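Local coordinates for LRR receptor-like serine/threonine-protein kinase RGI3 (Arabidopsis thaliana, PDB 5HZ0) that acts as a root receptor for RGF peptide hormones, which bind its extracellular leucine-rich repeat domain and trigger pairing with SERK co-receptors, at residues G12-I17 against K37-L42; K88-N93 against V112-F117; P541-S546 against S563-L568. The protein carries 5 engineered substitutions. One frame throughout, in Å; residues are numbered along the deposited sequence.

Overall arrangement
All three contacts join consecutive turns of the leucine-rich repeat ectodomain. Contact 1, at the N-terminal end, is a surface contact with two parallel bridges and a beta bulge on its first strand. Contact 2 belongs to the same parallel run of strands, its centre about 19 Å from that of contact 1, yet the two do not touch; it is partly buried, with three bridges, leucines inside and a peptide-recognition phenylalanine outside. Contact 3 lies across the chain's centre from contact 2, their centres about 61 Å apart. Also partly buried, it brings together the loops leading into two strands, and relies on leucine packing and CA-H...O contacts instead of the backbone hydrogen bonds of contacts 1 and 2.

Contact 1: residues G12-I17 against K37-L42; sequences GEVSEI and KSLTSL
Ile-17 packs against both Leu-39 and Leu-42, and this trio forms the tight part of the contact. Ile-17 CG1 comes 3.5 Å from Leu-39 CD1, where the two side chains cross at about a right angle. Leu-42 instead runs alongside Ile-17 in the same direction, with CD1 3.7 Å from Ile-17 CB. Val-14 adds a looser touch, its CG1 lying 4.2 Å from the CD1 methyl of Leu-39.

The other side of the paired backbones, which carries Glu-16 and Ser-41, is more open. There Glu-16 CG sits 3.7 Å from Ser-41 CB, and the extended chain carries the carboxylate onward, so that the contact is made by methylenes. Nearer the start, Ser-38 OG donates to Val-14 O at 2.8 Å, approaching from 23° out of the carbonyl plane; Glu-13 CB lies beside this hydroxyl, while Glu-13 OE1 is bonded to Asn-9.

In the parallel backbone pairing, Ser-41 N donates to Ser-15 O at 3.3 Å, and a nearly straight bond follows from Ile-17 N to Ser-41 O (2.9 Å, 170°). A classic beta bulge sets Ser-15 and Glu-16 together opposite Lys-7 of strand 6-8. Strand 14-20 lies between antiparallel strand 6-8 and parallel strand 41-45, beyond which strand 65-67 meets Ser-41 and Leu-42 through Leu-65 and Leu-66.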
ATOM      1  N   GLY A  12      20.009  42.966  36.741  1.00 70.71           N
ATOM      2  CA  GLY A  12      18.987  42.729  37.746  1.00 69.22           C
ATOM      3  C   GLY A  12      17.555  42.778  37.255  1.00 65.79           C
ATOM      4  O   GLY A  12      16.623  42.818  38.054  1.00 67.54           O
ATOM      5  N   GLU A  13      17.387  42.749  35.938  1.00 63.25           N
ATOM      6  CA  GLU A  13      16.094  42.955  35.303  1.00 62.39           C
ATOM      7  C   GLU A  13      15.641  41.658  34.640  1.00 58.16           C
ATOM      8  O   GLU A  13      16.465  40.808  34.298  1.00 55.93           O
ATOM      9  CB  GLU A  13      16.225  44.061  34.257  1.00 61.83           C
ATOM     10  CG  GLU A  13      17.056  45.253  34.725  1.00 61.70           C
ATOM     11  CD  GLU A  13      17.950  45.818  33.629  1.00 63.57           C
ATOM     12  OE1 GLU A  13      17.942  45.268  32.509  1.00 63.29           O
ATOM     13  OE2 GLU A  13      18.666  46.810  33.889  1.00 67.00           O
ATOM     14  N   VAL A  14      14.334  41.493  34.474  1.00 55.83           N
ATOM     15  CA  VAL A  14      13.805  40.271  33.869  1.00 54.67           C
ATOM     16  C   VAL A  14      14.191  40.116  32.393  1.00 53.98           C
ATOM     17  O   VAL A  14      14.042  41.034  31.582  1.00 53.14           O
ATOM     18  CB  VAL A  14      12.286  40.116  34.081  1.00 52.76           C
ATOM     19  CG1 VAL A  14      11.732  38.985  33.222  1.00 47.13           C
ATOM     20  CG2 VAL A  14      11.998  39.861  35.553  1.00 36.85           C
ATOM     21  N   SER A  15      14.686  38.925  32.077  1.00 52.00           N
ATOM     22  CA  SER A  15      15.393  38.642  30.842  1.00 44.21           C
ATOM     23  C   SER A  15      14.637  37.603  30.032  1.00 45.40           C
ATOM     24  O   SER A  15      14.301  37.832  28.879  1.00 45.18           O
ATOM     25  CB  SER A  15      16.793  38.124  31.167  1.00 41.65           C
ATOM     26  OG  SER A  15      17.709  38.408  30.126  1.00 43.79           O
ATOM     27  N   GLU A  16      14.436  36.431  30.626  1.00 47.13           N
ATOM     28  CA  GLU A  16      13.826  35.313  29.923  1.00 45.52           C
ATOM     29  C   GLU A  16      12.653  34.719  30.693  1.00 43.54           C
ATOM     30  O   GLU A  16      12.738  34.499  31.901  1.00 46.57           O
ATOM     31  CB  GLU A  16      14.874  34.233  29.648  1.00 47.68           C
ATOM     32  CG  GLU A  16      16.108  34.759  28.921  1.00 54.69           C
ATOM     33  CD  GLU A  16      17.132  33.676  28.633  1.00 60.24           C
ATOM     34  OE1 GLU A  16      18.209  33.999  28.084  1.00 60.18           O
ATOM     35  OE2 GLU A  16      16.857  32.503  28.955  1.00 63.25           O
ATOM     36  N   ILE A  17      11.560  34.469  29.979  1.00 37.86           N
ATOM     37  CA  ILE A  17      10.398  33.779  30.531  1.00 38.38           C
ATOM     38  C   ILE A  17      10.206  32.467  29.790  1.00 40.71           C
ATOM     39  O   ILE A  17      10.165  32.451  28.563  1.00 43.62           O
ATOM     40  CB  ILE A  17       9.107  34.607  30.362  1.00 39.23           C
ATOM     41  CG1 ILE A  17       9.156  35.874  31.215  1.00 32.22           C
ATOM     42  CG2 ILE A  17       7.877  33.776  30.723  1.00 36.70           C
ATOM     43  CD1 ILE A  17       8.012  36.819  30.923  1.00 33.09           C
ATOM     44  N   LYS A  37       9.971  45.444  30.290  1.00 62.25           N
ATOM     45  CA  LYS A  37      10.306  45.793  28.917  1.00 62.06           C
ATOM     46  C   LYS A  37      11.752  45.448  28.559  1.00 59.68           C
ATOM     47  O   LYS A  37      12.244  45.831  27.500  1.00 62.54           O
ATOM     48  CB  LYS A  37       9.976  47.266  28.632  1.00 65.45           C
ATOM     49  CG  LYS A  37       8.538  47.507  28.132  1.00 66.67           C
ATOM     50  CD  LYS A  37       7.472  47.036  29.132  1.00 67.07           C
ATOM     51  CE  LYS A  37       6.357  46.244  28.441  1.00 61.29           C
ATOM     52  NZ  LYS A  37       5.388  45.628  29.401  1.00 57.75           N
ATOM     53  N   SER A  38      12.443  44.764  29.466  1.00 55.81           N
ATOM     54  CA  SER A  38      13.794  44.267  29.194  1.00 51.11           C
ATOM     55  C   SER A  38      13.875  42.786  28.780  1.00 48.83           C
ATOM     56  O   SER A  38      14.968  42.264  28.576  1.00 51.44           O
ATOM     57  CB  SER A  38      14.713  44.526  30.390  1.00 54.26           C
ATOM     58  OG  SER A  38      14.253  43.826  31.529  1.00 57.84           O
ATOM     59  N   LEU A  39      12.731  42.116  28.665  1.00 47.61           N
ATOM     60  CA  LEU A  39      12.678  40.684  28.337  1.00 42.99           C
ATOM     61  C   LEU A  39      13.271  40.359  26.959  1.00 37.68           C
ATOM     62  O   LEU A  39      12.841  40.910  25.942  1.00 29.72           O
ATOM     63  CB  LEU A  39      11.224  40.201  28.390  1.00 45.45           C
ATOM     64  CG  LEU A  39      10.885  38.740  28.088  1.00 48.10           C
ATOM     65  CD1 LEU A  39      11.291  37.842  29.232  1.00 48.66           C
ATOM     66  CD2 LEU A  39       9.396  38.591  27.815  1.00 50.40           C
ATOM     67  N   THR A  40      14.270  39.476  26.940  1.00 41.96           N
ATOM     68  CA  THR A  40      14.915  39.072  25.690  1.00 42.99           C
ATOM     69  C   THR A  40      14.363  37.794  25.022  1.00 42.08           C
ATOM     70  O   THR A  40      14.520  37.592  23.811  1.00 36.36           O
ATOM     71  CB  THR A  40      16.448  38.917  25.916  1.00 33.61           C
ATOM     72  OG1 THR A  40      17.160  39.583  24.867  1.00 38.86           O
ATOM     73  CG2 THR A  40      16.867  37.443  25.974  1.00 31.35           C
ATOM     74  N   SER A  41      13.696  36.950  25.806  1.00 41.72           N
ATOM     75  CA  SER A  41      13.291  35.629  25.329  1.00 35.06           C
ATOM     76  C   SER A  41      11.951  35.203  25.924  1.00 36.48           C
ATOM     77  O   SER A  41      11.787  35.215  27.137  1.00 40.31           O
ATOM     78  CB  SER A  41      14.391  34.612  25.646  1.00 26.21           C
ATOM     79  OG  SER A  41      13.989  33.288  25.359  1.00 26.25           O
ATOM     80  N   LEU A  42      10.996  34.822  25.081  1.00 36.38           N
ATOM     81  CA  LEU A  42       9.669  34.454  25.576  1.00 35.38           C
ATOM     82  C   LEU A  42       9.168  33.119  25.025  1.00 34.53           C
ATOM     83  O   LEU A  42       8.867  33.001  23.834  1.00 27.49           O
ATOM     84  CB  LEU A  42       8.657  35.558  25.268  1.00 33.30           C
ATOM     85  CG  LEU A  42       7.226  35.258  25.726  1.00 39.61           C
ATOM     86  CD1 LEU A  42       7.205  34.926  27.210  1.00 39.40           C
ATOM     87  CD2 LEU A  42       6.272  36.414  25.408  1.00 29.47           C
TER

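Contact 2: residues K88-N93 against V112-F117; sequences KTLSLN and VELMLF
The amide of Asn-93 is stacked on one face of the Phe-117 ring, the two planes 21° apart. Asn-93 CB stands over the centre of the ring, 3.5 Å from the Phe-117 centroid, in a CH-pi contact, while Asn-93 ND2 lies above the plane just beyond the rim, 3.1 Å from Phe-117 CZ. In both residues CG lies between the backbone N and the carbonyl carbon (chi1 62° for Asn-93, 68° for Phe-117), and the two side chains lie side by side. Asn-93 OD1 is 3.5 Å from Met-115 CB. Phe-117, part of the peptide-recognition motif, also forms a cation-pi pair with Arg-139 and packs on a modified side chain of the bound peptide. An alanine here would probably leave the Asn-93 amide without its stacking surface and deprive both Arg-139 and the peptide of an aromatic partner.

Behind these groups runs a parallel pairing of three bridges. Lys-88 O accepts from both Val-112 N and Glu-113 N; Leu-90 then bonds through N to Glu-113 O and through O to Met-115 N (3.0 Å), and Leu-92 N donates to Met-115 O. The inner face is leucine: Leu-90 CD2 meets Leu-114 CD1 at 3.6 Å, and Leu-92 CB lies 4.1 Å from Leu-116 CD2. Asn-95 ND2 donates a hydrogen bond to Leu-92 O, as in the asparagine ladder of leucine-rich repeats. Strand 65-67 pairs with the other edge of strand 89-91, and strand 137-139 follows 113-115, with Val-137, Leu-138 and Arg-139 against its side chains.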
ATOM      1  N   LYS A  88      15.704  36.721  16.500  1.00 19.63           N
ATOM      2  CA  LYS A  88      16.405  35.697  15.725  1.00 27.98           C
ATOM      3  C   LYS A  88      15.652  34.364  15.616  1.00 17.87           C
ATOM      4  O   LYS A  88      15.952  33.522  14.775  1.00 22.14           O
ATOM      5  CB  LYS A  88      17.827  35.500  16.270  1.00 29.16           C
ATOM      6  CG  LYS A  88      18.704  36.747  16.160  1.00 34.46           C
ATOM      7  CD  LYS A  88      20.072  36.554  16.841  1.00 36.34           C
ATOM      8  CE  LYS A  88      20.960  35.532  16.118  1.00 36.98           C
ATOM      9  NZ  LYS A  88      21.777  34.730  17.089  1.00 34.68           N
ATOM     10  N   THR A  89      14.652  34.189  16.460  1.00 18.66           N
ATOM     11  CA  THR A  89      13.841  32.992  16.401  1.00 18.33           C
ATOM     12  C   THR A  89      12.402  33.398  16.570  1.00 33.07           C
ATOM     13  O   THR A  89      12.051  34.129  17.497  1.00 20.32           O
ATOM     14  CB  THR A  89      14.176  31.982  17.510  1.00 19.79           C
ATOM     15  OG1 THR A  89      15.487  31.471  17.304  1.00 17.41           O
ATOM     16  CG2 THR A  89      13.183  30.813  17.486  1.00 18.56           C
ATOM     17  N   LEU A  90      11.571  32.938  15.650  1.00 18.80           N
ATOM     18  CA  LEU A  90      10.139  33.066  15.799  1.00 21.71           C
ATOM     19  C   LEU A  90       9.573  31.670  15.582  1.00 23.77           C
ATOM     20  O   LEU A  90       9.630  31.162  14.467  1.00 18.01           O
ATOM     21  CB  LEU A  90       9.604  34.042  14.743  1.00 19.69           C
ATOM     22  CG  LEU A  90       8.093  34.265  14.581  1.00 21.78           C
ATOM     23  CD1 LEU A  90       7.493  34.849  15.850  1.00 21.70           C
ATOM     24  CD2 LEU A  90       7.802  35.159  13.383  1.00 20.31           C
ATOM     25  N   SER A  91       9.047  31.040  16.633  1.00 26.27           N
ATOM     26  CA  SER A  91       8.321  29.777  16.455  1.00 29.80           C
ATOM     27  C   SER A  91       6.824  29.936  16.720  1.00 32.84           C
ATOM     28  O   SER A  91       6.387  30.043  17.868  1.00 37.95           O
ATOM     29  CB  SER A  91       8.869  28.688  17.379  1.00 28.43           C
ATOM     30  OG  SER A  91      10.270  28.588  17.278  1.00 37.06           O
ATOM     31  N   LEU A  92       6.048  29.961  15.649  1.00 19.59           N
ATOM     32  CA  LEU A  92       4.582  29.944  15.735  1.00 23.32           C
ATOM     33  C   LEU A  92       3.892  28.612  15.387  1.00 21.48           C
ATOM     34  O   LEU A  92       2.667  28.518  15.408  1.00 20.20           O
ATOM     35  CB  LEU A  92       3.988  31.108  14.948  1.00 20.68           C
ATOM     36  CG  LEU A  92       4.488  32.449  15.487  1.00 28.63           C
ATOM     37  CD1 LEU A  92       3.953  33.608  14.673  1.00 21.89           C
ATOM     38  CD2 LEU A  92       4.132  32.604  16.962  1.00 28.66           C
ATOM     39  N   ASN A  93       4.680  27.590  15.077  1.00 18.66           N
ATOM     40  CA  ASN A  93       4.168  26.334  14.537  1.00 17.97           C
ATOM     41  C   ASN A  93       3.199  25.561  15.439  1.00 27.09           C
ATOM     42  O   ASN A  93       3.176  25.749  16.654  1.00 19.37           O
ATOM     43  CB  ASN A  93       5.338  25.421  14.174  1.00 22.84           C
ATOM     44  CG  ASN A  93       6.185  25.055  15.387  1.00 20.55           C
ATOM     45  OD1 ASN A  93       6.982  25.856  15.862  1.00 17.32           O
ATOM     46  ND2 ASN A  93       6.000  23.848  15.894  1.00 16.83           N
ATOM     47  N   VAL A 112      16.678  34.217  12.061  1.00 17.83           N
ATOM     48  CA  VAL A 112      17.448  33.036  11.685  1.00 14.38           C
ATOM     49  C   VAL A 112      16.522  31.835  11.506  1.00 18.94           C
ATOM     50  O   VAL A 112      16.551  31.149  10.481  1.00 13.19           O
ATOM     51  CB  VAL A 112      18.585  32.717  12.704  1.00 14.32           C
ATOM     52  CG1 VAL A 112      19.300  31.432  12.315  1.00 13.23           C
ATOM     53  CG2 VAL A 112      19.574  33.863  12.768  1.00 14.55           C
ATOM     54  N   GLU A 113      15.779  31.531  12.563  1.00 17.73           N
ATOM     55  CA  GLU A 113      14.791  30.463  12.542  1.00 17.20           C
ATOM     56  C   GLU A 113      13.384  31.048  12.372  1.00 23.19           C
ATOM     57  O   GLU A 113      13.005  31.983  13.083  1.00 31.14           O
ATOM     58  CB  GLU A 113      14.868  29.689  13.858  1.00 17.17           C
ATOM     59  CG  GLU A 113      16.296  29.435  14.341  1.00 21.97           C
ATOM     60  CD  GLU A 113      17.026  28.412  13.492  1.00 25.43           C
ATOM     61  OE1 GLU A 113      16.347  27.569  12.869  1.00 33.64           O
ATOM     62  OE2 GLU A 113      18.271  28.449  13.433  1.00 19.05           O
ATOM     63  N   LEU A 114      12.616  30.516  11.427  1.00 17.23           N
ATOM     64  CA  LEU A 114      11.199  30.875  11.302  1.00 20.34           C
ATOM     65  C   LEU A 114      10.349  29.614  11.149  1.00 15.15           C
ATOM     66  O   LEU A 114      10.419  28.941  10.120  1.00 19.64           O
ATOM     67  CB  LEU A 114      10.982  31.789  10.090  1.00 17.80           C
ATOM     68  CG  LEU A 114       9.532  32.052   9.678  1.00 20.02           C
ATOM     69  CD1 LEU A 114       8.826  32.850  10.753  1.00 22.19           C
ATOM     70  CD2 LEU A 114       9.442  32.750   8.321  1.00 15.66           C
ATOM     71  N   MET A 115       9.535  29.304  12.158  1.00 15.85           N
ATOM     72  CA  MET A 115       8.695  28.108  12.107  1.00 22.09           C
ATOM     73  C   MET A 115       7.212  28.473  12.083  1.00 22.51           C
ATOM     74  O   MET A 115       6.645  28.839  13.109  1.00 21.65           O
ATOM     75  CB  MET A 115       8.963  27.238  13.340  1.00 21.74           C
ATOM     76  CG  MET A 115      10.442  27.056  13.686  1.00 15.24           C
ATOM     77  SD  MET A 115      11.239  25.877  12.588  1.00 33.71           S
ATOM     78  CE  MET A 115      12.913  25.872  13.227  1.00 20.07           C
ATOM     79  N   LEU A 116       6.595  28.373  10.908  1.00 15.94           N
ATOM     80  CA  LEU A 116       5.142  28.559  10.749  1.00 18.41           C
ATOM     81  C   LEU A 116       4.336  27.276  10.527  1.00 19.38           C
ATOM     82  O   LEU A 116       3.122  27.328  10.378  1.00 16.59           O
ATOM     83  CB  LEU A 116       4.844  29.577   9.645  1.00 16.59           C
ATOM     84  CG  LEU A 116       5.674  30.855   9.811  1.00 17.92           C
ATOM     85  CD1 LEU A 116       5.483  31.807   8.626  1.00 16.94           C
ATOM     86  CD2 LEU A 116       5.374  31.545  11.145  1.00 18.17           C
ATOM     87  N   PHE A 117       5.011  26.131  10.511  1.00 17.63           N
ATOM     88  CA  PHE A 117       4.395  24.898  10.025  1.00 23.54           C
ATOM     89  C   PHE A 117       3.218  24.403  10.873  1.00 25.80           C
ATOM     90  O   PHE A 117       3.055  24.814  12.018  1.00 16.31           O
ATOM     91  CB  PHE A 117       5.445  23.793   9.827  1.00 13.73           C
ATOM     92  CG  PHE A 117       6.057  23.279  11.112  1.00 16.07           C
ATOM     93  CD1 PHE A 117       5.466  22.242  11.817  1.00 14.08           C
ATOM     94  CD2 PHE A 117       7.240  23.817  11.595  1.00 13.94           C
ATOM     95  CE1 PHE A 117       6.032  21.763  12.989  1.00 14.28           C
ATOM     96  CE2 PHE A 117       7.809  23.338  12.768  1.00 21.33           C
ATOM     97  CZ  PHE A 117       7.206  22.310  13.459  1.00 20.24           C
TER

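Contact 3: residues P541-S546 against S563-L568; sequences PSLAIS and SDLKNL
Leu-543 and Leu-565 run side by side in the same direction, with CD2 of Leu-565 placed 3.9 Å from Leu-543 CB and 4.1 Å from Leu-543 CD1. Together with Leu-568 they account for much of the surface the two segments bury. Leu-568 meets backbone: its CG is anti to the backbone N (chi1 -173°), and beyond it Leu-568 CD1 approaches Ala-544 O at 3.7 Å and Ser-546 C at 3.9 Å. All three leucines are buried, each belonging to the interior of the repeat stack.

Around Leu-568 the two segments come close without direct N-H...O bonding. Leu-568 CA lies 3.4 Å from Ala-544 O, and Ala-544 CA lies 3.6 Å from Asn-567 O; both are CA-H...O contacts, so Ala-544 and the Asn-567–Leu-568 pair exchange one each way. Asn-567 covers the outer, exposed side, its CB resting near Leu-543 O and Pro-541 O, whereas its amide ND2 stays 3.9 Å from Pro-541 O. The amine of neighbouring Lys-566 is bonded to Ser-563 O and to Asp-587.

The two loops lead into strands 546-548 and 570-572, and a backbone hydrogen bond between Ala-544 and Gly-569 marks where conventional pairing takes over. Before that point, between these two segments, cohesion probably rests on the packing of the buried leucines and on the weak CA-H...O contacts that Ala-544 makes with Asn-567 and Leu-568.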
ATOM      1  N   PRO A 541     -27.097 -19.552   8.876  1.00 41.17           N
ATOM      2  CA  PRO A 541     -27.549 -18.162   8.741  1.00 42.57           C
ATOM      3  C   PRO A 541     -26.504 -17.304   8.043  1.00 35.35           C
ATOM      4  O   PRO A 541     -26.844 -16.367   7.317  1.00 25.53           O
ATOM      5  CB  PRO A 541     -27.694 -17.695  10.198  1.00 46.35           C
ATOM      6  CG  PRO A 541     -27.783 -18.946  11.009  1.00 46.47           C
ATOM      7  CD  PRO A 541     -26.957 -19.951  10.289  1.00 44.51           C
ATOM      8  N   SER A 542     -25.237 -17.632   8.275  1.00 37.71           N
ATOM      9  CA  SER A 542     -24.123 -16.905   7.680  1.00 29.55           C
ATOM     10  C   SER A 542     -24.094 -16.963   6.147  1.00 26.58           C
ATOM     11  O   SER A 542     -23.470 -16.100   5.521  1.00 21.15           O
ATOM     12  CB  SER A 542     -22.796 -17.404   8.255  1.00 27.41           C
ATOM     13  OG  SER A 542     -22.739 -18.820   8.229  1.00 32.36           O
ATOM     14  N   LEU A 543     -24.753 -17.962   5.544  1.00 27.11           N
ATOM     15  CA  LEU A 543     -24.712 -18.081   4.085  1.00 25.13           C
ATOM     16  C   LEU A 543     -25.308 -16.822   3.498  1.00 16.58           C
ATOM     17  O   LEU A 543     -26.482 -16.552   3.648  1.00 27.49           O
ATOM     18  CB  LEU A 543     -25.509 -19.299   3.612  1.00 27.04           C
ATOM     19  CG  LEU A 543     -24.733 -20.612   3.472  1.00 18.17           C
ATOM     20  CD1 LEU A 543     -25.633 -21.731   3.007  1.00 12.97           C
ATOM     21  CD2 LEU A 543     -23.587 -20.412   2.508  1.00 14.14           C
ATOM     22  N   ALA A 544     -24.482 -16.072   2.792  1.00 16.08           N
ATOM     23  CA  ALA A 544     -24.830 -14.707   2.435  1.00 22.50           C
ATOM     24  C   ALA A 544     -24.497 -14.401   0.996  1.00 18.81           C
ATOM     25  O   ALA A 544     -25.359 -13.999   0.217  1.00 25.66           O
ATOM     26  CB  ALA A 544     -24.154 -13.708   3.369  1.00 26.17           C
ATOM     27  N   ILE A 545     -23.211 -14.505   0.679  1.00 16.77           N
ATOM     28  CA  ILE A 545     -22.725 -14.134  -0.639  1.00 19.05           C
ATOM     29  C   ILE A 545     -23.315 -15.006  -1.744  1.00 20.92           C
ATOM     30  O   ILE A 545     -23.980 -14.505  -2.647  1.00 23.28           O
ATOM     31  CB  ILE A 545     -21.203 -14.229  -0.726  1.00 16.44           C
ATOM     32  CG1 ILE A 545     -20.536 -13.342   0.334  1.00 14.31           C
ATOM     33  CG2 ILE A 545     -20.749 -13.868  -2.124  1.00  8.75           C
ATOM     34  CD1 ILE A 545     -19.018 -13.379   0.280  1.00  9.15           C
ATOM     35  N   SER A 546     -23.074 -16.310  -1.669  1.00 20.47           N
ATOM     36  CA  SER A 546     -23.532 -17.198  -2.724  1.00 18.35           C
ATOM     37  C   SER A 546     -23.745 -18.634  -2.263  1.00 12.83           C
ATOM     38  O   SER A 546     -23.030 -19.129  -1.396  1.00  9.83           O
ATOM     39  CB  SER A 546     -22.542 -17.160  -3.889  1.00 25.07           C
ATOM     40  OG  SER A 546     -22.860 -18.135  -4.856  1.00 27.77           O
ATOM     41  N   SER A 563     -36.086 -21.324   3.735  1.00 34.37           N
ATOM     42  CA  SER A 563     -36.714 -20.035   4.015  1.00 37.77           C
ATOM     43  C   SER A 563     -35.908 -19.249   5.050  1.00 44.24           C
ATOM     44  O   SER A 563     -36.057 -18.036   5.182  1.00 47.94           O
ATOM     45  CB  SER A 563     -38.158 -20.220   4.484  1.00 38.18           C
ATOM     46  OG  SER A 563     -38.221 -21.083   5.604  1.00 40.21           O
ATOM     47  N   ASP A 564     -35.042 -19.957   5.768  1.00 42.09           N
ATOM     48  CA  ASP A 564     -34.228 -19.370   6.816  1.00 40.64           C
ATOM     49  C   ASP A 564     -32.953 -18.702   6.312  1.00 40.98           C
ATOM     50  O   ASP A 564     -32.248 -18.057   7.096  1.00 37.90           O
ATOM     51  CB  ASP A 564     -33.863 -20.423   7.864  1.00 40.02           C
ATOM     52  CG  ASP A 564     -34.962 -20.638   8.878  1.00 42.46           C
ATOM     53  OD1 ASP A 564     -35.725 -19.681   9.136  1.00 38.70           O
ATOM     54  OD2 ASP A 564     -35.051 -21.760   9.422  1.00 45.92           O
ATOM     55  N   LEU A 565     -32.638 -18.813   5.024  1.00 35.79           N
ATOM     56  CA  LEU A 565     -31.421 -18.140   4.613  1.00 34.46           C
ATOM     57  C   LEU A 565     -31.892 -16.764   4.233  1.00 32.72           C
ATOM     58  O   LEU A 565     -32.182 -16.491   3.072  1.00 34.91           O
ATOM     59  CB  LEU A 565     -30.815 -18.839   3.390  1.00 29.90           C
ATOM     60  CG  LEU A 565     -30.431 -20.307   3.616  1.00 24.93           C
ATOM     61  CD1 LEU A 565     -30.276 -21.065   2.301  1.00 22.25           C
ATOM     62  CD2 LEU A 565     -29.173 -20.391   4.449  1.00 23.35           C
ATOM     63  N   LYS A 566     -31.816 -15.864   5.205  1.00 31.97           N
ATOM     64  CA  LYS A 566     -32.468 -14.574   5.089  1.00 32.77           C
ATOM     65  C   LYS A 566     -31.472 -13.600   4.528  1.00 32.47           C
ATOM     66  O   LYS A 566     -31.834 -12.504   4.111  1.00 34.84           O
ATOM     67  CB  LYS A 566     -32.936 -14.086   6.461  1.00 38.25           C
ATOM     68  CG  LYS A 566     -34.395 -13.700   6.525  1.00 44.87           C
ATOM     69  CD  LYS A 566     -35.269 -14.926   6.290  1.00 52.63           C
ATOM     70  CE  LYS A 566     -36.656 -14.555   5.711  1.00 57.28           C
ATOM     71  NZ  LYS A 566     -37.403 -15.715   5.087  1.00 53.39           N
ATOM     72  N   ASN A 567     -30.206 -14.004   4.541  1.00 30.88           N
ATOM     73  CA  ASN A 567     -29.134 -13.171   4.010  1.00 31.86           C
ATOM     74  C   ASN A 567     -28.618 -13.511   2.609  1.00 30.70           C
ATOM     75  O   ASN A 567     -27.794 -12.772   2.057  1.00 29.34           O
ATOM     76  CB  ASN A 567     -27.975 -13.130   5.003  1.00 35.06           C
ATOM     77  CG  ASN A 567     -28.243 -12.197   6.160  1.00 34.68           C
ATOM     78  OD1 ASN A 567     -28.516 -11.012   5.970  1.00 36.87           O
ATOM     79  ND2 ASN A 567     -28.188 -12.730   7.367  1.00 31.86           N
ATOM     80  N   LEU A 568     -29.118 -14.598   2.023  1.00 27.93           N
ATOM     81  CA  LEU A 568     -28.551 -15.112   0.782  1.00 21.97           C
ATOM     82  C   LEU A 568     -28.835 -14.151  -0.357  1.00 17.37           C
ATOM     83  O   LEU A 568     -29.982 -13.838  -0.634  1.00 25.82           O
ATOM     84  CB  LEU A 568     -29.128 -16.493   0.468  1.00 13.24           C
ATOM     85  CG  LEU A 568     -28.510 -17.247  -0.705  1.00 20.80           C
ATOM     86  CD1 LEU A 568     -26.985 -17.267  -0.589  1.00 11.80           C
ATOM     87  CD2 LEU A 568     -29.049 -18.658  -0.740  1.00 18.65           C
TER